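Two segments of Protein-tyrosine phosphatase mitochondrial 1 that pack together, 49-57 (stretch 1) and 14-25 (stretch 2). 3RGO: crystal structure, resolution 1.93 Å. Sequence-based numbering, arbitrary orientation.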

# COMPACT_ATOMS: atom_id res chain seq x y z
N LYS A 49 -9.75 -7.35 -14.21
CA LYS A 49 -10.78 -6.87 -15.11
C LYS A 49 -12.01 -6.37 -14.36
O LYS A 49 -12.61 -5.37 -14.74
CB LYS A 49 -11.17 -7.95 -16.13
CG LYS A 49 -10.96 -9.37 -15.63
CD LYS A 49 -12.26 -10.18 -15.67
CE LYS A 49 -12.04 -11.59 -15.14
NZ LYS A 49 -13.31 -12.36 -15.07
N GLU A 50 -12.39 -7.06 -13.29
CA GLU A 50 -13.50 -6.62 -12.46
C GLU A 50 -13.18 -5.28 -11.79
O GLU A 50 -14.07 -4.50 -11.46
CB GLU A 50 -13.87 -7.68 -11.42
CG GLU A 50 -14.54 -8.92 -12.02
CD GLU A 50 -14.81 -10.00 -11.00
OE1 GLU A 50 -13.89 -10.37 -10.24
OE2 GLU A 50 -15.96 -10.49 -10.95
N TRP A 51 -11.89 -5.00 -11.61
CA TRP A 51 -11.48 -3.69 -11.14
C TRP A 51 -11.63 -2.64 -12.24
O TRP A 51 -12.14 -1.54 -11.99
CB TRP A 51 -10.03 -3.72 -10.62
CG TRP A 51 -9.87 -4.29 -9.24
CD1 TRP A 51 -9.13 -5.39 -8.88
CD2 TRP A 51 -10.44 -3.79 -8.03
NE1 TRP A 51 -9.21 -5.60 -7.53
CE2 TRP A 51 -10.01 -4.63 -6.98
CE3 TRP A 51 -11.28 -2.71 -7.73
CZ2 TRP A 51 -10.39 -4.42 -5.65
CZ3 TRP A 51 -11.65 -2.50 -6.41
CH2 TRP A 51 -11.20 -3.36 -5.39
N LYS A 52 -11.16 -2.96 -13.44
CA LYS A 52 -11.30 -2.06 -14.58
C LYS A 52 -12.75 -1.63 -14.75
O LYS A 52 -13.04 -0.44 -14.92
CB LYS A 52 -10.81 -2.72 -15.87
CG LYS A 52 -9.32 -2.97 -15.94
CD LYS A 52 -8.90 -3.35 -17.36
CE LYS A 52 -9.76 -4.49 -17.90
NZ LYS A 52 -9.43 -4.82 -19.32
N LYS A 53 -13.66 -2.60 -14.72
CA LYS A 53 -15.09 -2.35 -14.85
C LYS A 53 -15.56 -1.25 -13.89
O LYS A 53 -16.36 -0.39 -14.26
CB LYS A 53 -15.89 -3.63 -14.60
CG LYS A 53 -16.12 -4.49 -15.84
CD LYS A 53 -14.82 -5.01 -16.42
CE LYS A 53 -15.07 -6.09 -17.47
NZ LYS A 53 -13.79 -6.67 -17.98
N ALA A 54 -15.06 -1.30 -12.66
CA ALA A 54 -15.42 -0.32 -11.65
C ALA A 54 -14.58 0.95 -11.78
O ALA A 54 -14.71 1.87 -10.98
CB ALA A 54 -15.28 -0.91 -10.26
N GLY A 55 -13.70 0.97 -12.78
CA GLY A 55 -12.89 2.15 -13.04
C GLY A 55 -11.67 2.28 -12.14
O GLY A 55 -11.13 3.37 -11.98
N VAL A 56 -11.23 1.17 -11.55
CA VAL A 56 -10.00 1.22 -10.76
C VAL A 56 -8.87 0.38 -11.35
O VAL A 56 -9.07 -0.75 -11.79
CB VAL A 56 -10.24 0.86 -9.26
CG1 VAL A 56 -11.66 0.42 -9.03
CG2 VAL A 56 -9.23 -0.18 -8.77
N GLU A 57 -7.68 0.98 -11.38
CA GLU A 57 -6.49 0.32 -11.88
C GLU A 57 -5.83 -0.49 -10.77
O GLU A 57 -5.63 0.02 -9.66
CB GLU A 57 -5.50 1.36 -12.42
CG GLU A 57 -4.25 0.79 -13.05
CD GLU A 57 -3.26 1.87 -13.46
OE1 GLU A 57 -3.51 3.05 -13.13
OE2 GLU A 57 -2.24 1.54 -14.10
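Stretch 2 14-25: LPLKNMTRRLVL

Stretch 2 lies on stretch 1 through a small, mainly apolar side-chain contact that buries 343 Å² in all and has no hydrogen bond across it. Stretch 1 is the last part of a helix that begins earlier in the chain, followed by a turn. Gly 55, with positive phi (80°), closes the helix in a Schellman motif: Val 56 N bonds to Trp 51 O at 2.9 Å and Gly 55 N to Lys 52 O at 2.6 Å. Stretch 2 is extended at Leu 14 to Leu 16, takes helical phi/psi from Lys 17 on, and is regular helix by Thr 20, continuing beyond Leu 25. The two stretches run in the same general sense, Lys 17 lying nearest Glu 50 (CA to CA 8.5 Å) and Val 24 nearest Ala 54 (CA to CA 7.3 Å).

Along the way Trp 51, whose CB points sideways, reaches stretch 2 with the far end of its indole. Pro 15 CB meets Trp 51 CZ2 at 4.0 Å and Leu 23 CD1 meets Trp 51 CH2 at 4.5 Å, both at the ring edge and near its plane. Ala 54 directs its CB toward stretch 2, and this CB lies 3.6 Å from Thr 20 CG2 and 4.1 Å from Val 24 CG2. Val 24 CG2 also packs on Val 56 CG1 at 3.8 Å, so one valine touches residues before and after Gly 55. Thr 20 turns its methyl to Ala 54 while its OG1 donates to Lys 17 O at 2.8 Å. Between the more polar side chains, Lys 17 CE comes within 3.1 Å of Glu 50 OE1, but Lys 17 NZ stays 4.1 Å from Glu 50 OE2, opposite charges near each other without a salt bridge.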

# COMPACT_ATOMS: atom_id res chain seq x y z
N LEU A 14 -7.86 -7.79 2.52
CA LEU A 14 -8.21 -8.03 1.12
C LEU A 14 -9.64 -7.58 0.84
O LEU A 14 -10.55 -7.85 1.63
CB LEU A 14 -8.04 -9.51 0.75
CG LEU A 14 -9.03 -10.50 1.35
CD1 LEU A 14 -8.94 -11.86 0.66
CD2 LEU A 14 -8.82 -10.64 2.85
N PRO A 15 -9.84 -6.88 -0.28
CA PRO A 15 -11.14 -6.31 -0.65
C PRO A 15 -12.04 -7.38 -1.24
O PRO A 15 -11.66 -8.04 -2.21
CB PRO A 15 -10.78 -5.30 -1.75
CG PRO A 15 -9.28 -5.26 -1.81
CD PRO A 15 -8.81 -6.56 -1.28
N LEU A 16 -13.22 -7.56 -0.65
CA LEU A 16 -14.21 -8.49 -1.17
C LEU A 16 -14.88 -7.92 -2.41
O LEU A 16 -15.05 -6.71 -2.53
CB LEU A 16 -15.27 -8.77 -0.11
CG LEU A 16 -14.96 -9.77 1.01
CD1 LEU A 16 -13.47 -9.90 1.26
CD2 LEU A 16 -15.69 -9.36 2.28
N LYS A 17 -15.26 -8.80 -3.33
CA LYS A 17 -16.03 -8.40 -4.50
C LYS A 17 -17.14 -7.42 -4.15
O LYS A 17 -17.34 -6.41 -4.83
CB LYS A 17 -16.64 -9.63 -5.17
CG LYS A 17 -15.65 -10.67 -5.64
CD LYS A 17 -15.32 -10.49 -7.11
CE LYS A 17 -14.98 -11.83 -7.75
NZ LYS A 17 -16.10 -12.79 -7.56
N ASN A 18 -17.86 -7.72 -3.07
CA ASN A 18 -19.05 -6.96 -2.68
C ASN A 18 -18.75 -5.55 -2.19
O ASN A 18 -19.65 -4.70 -2.15
CB ASN A 18 -19.83 -7.73 -1.61
CG ASN A 18 -19.27 -7.52 -0.22
OD1 ASN A 18 -18.36 -8.24 0.21
ND2 ASN A 18 -19.80 -6.54 0.50
N MET A 19 -17.51 -5.29 -1.80
CA MET A 19 -17.12 -4.00 -1.25
C MET A 19 -16.82 -2.98 -2.34
O MET A 19 -16.77 -1.77 -2.08
CB MET A 19 -15.90 -4.16 -0.34
CG MET A 19 -16.11 -5.13 0.81
SD MET A 19 -14.58 -5.48 1.68
CE MET A 19 -14.05 -3.83 2.12
N THR A 20 -16.60 -3.47 -3.55
CA THR A 20 -16.23 -2.64 -4.69
C THR A 20 -17.02 -1.34 -4.77
O THR A 20 -16.45 -0.26 -4.88
CB THR A 20 -16.40 -3.41 -6.01
OG1 THR A 20 -15.55 -4.56 -6.00
CG2 THR A 20 -16.06 -2.54 -7.20
N ARG A 21 -18.34 -1.45 -4.71
CA ARG A 21 -19.21 -0.29 -4.86
C ARG A 21 -18.92 0.79 -3.82
O ARG A 21 -18.74 1.96 -4.15
CB ARG A 21 -20.68 -0.72 -4.78
CG ARG A 21 -21.67 0.43 -4.86
CD ARG A 21 -23.11 -0.08 -4.84
NE ARG A 21 -24.07 1.01 -4.96
CZ ARG A 21 -24.51 1.74 -3.93
NH1 ARG A 21 -24.07 1.49 -2.71
NH2 ARG A 21 -25.38 2.72 -4.13
N ARG A 22 -18.87 0.38 -2.55
CA ARG A 22 -18.60 1.30 -1.45
C ARG A 22 -17.22 1.95 -1.58
O ARG A 22 -17.06 3.15 -1.37
CB ARG A 22 -18.71 0.56 -0.12
CG ARG A 22 -18.03 1.28 1.05
CD ARG A 22 -19.05 1.88 2.00
NE ARG A 22 -18.42 2.37 3.22
CZ ARG A 22 -19.09 2.74 4.31
NH1 ARG A 22 -20.41 2.68 4.33
NH2 ARG A 22 -18.43 3.18 5.38
N LEU A 23 -16.22 1.14 -1.92
CA LEU A 23 -14.85 1.64 -2.03
C LEU A 23 -14.71 2.72 -3.09
O LEU A 23 -14.04 3.73 -2.88
CB LEU A 23 -13.89 0.48 -2.31
CG LEU A 23 -13.66 -0.47 -1.14
CD1 LEU A 23 -12.78 -1.64 -1.55
CD2 LEU A 23 -13.05 0.29 0.03
N VAL A 24 -15.34 2.50 -4.24
CA VAL A 24 -15.22 3.41 -5.37
C VAL A 24 -16.04 4.69 -5.19
O VAL A 24 -15.54 5.79 -5.41
CB VAL A 24 -15.63 2.72 -6.69
CG1 VAL A 24 -15.70 3.73 -7.82
CG2 VAL A 24 -14.67 1.59 -7.01
N LEU A 25 -17.29 4.54 -4.79
CA LEU A 25 -18.19 5.68 -4.64
C LEU A 25 -17.91 6.48 -3.36
O LEU A 25 -17.85 7.71 -3.40
CB LEU A 25 -19.65 5.21 -4.66
CG LEU A 25 -20.08 4.47 -5.93
CD1 LEU A 25 -21.45 3.85 -5.75
CD2 LEU A 25 -20.05 5.40 -7.13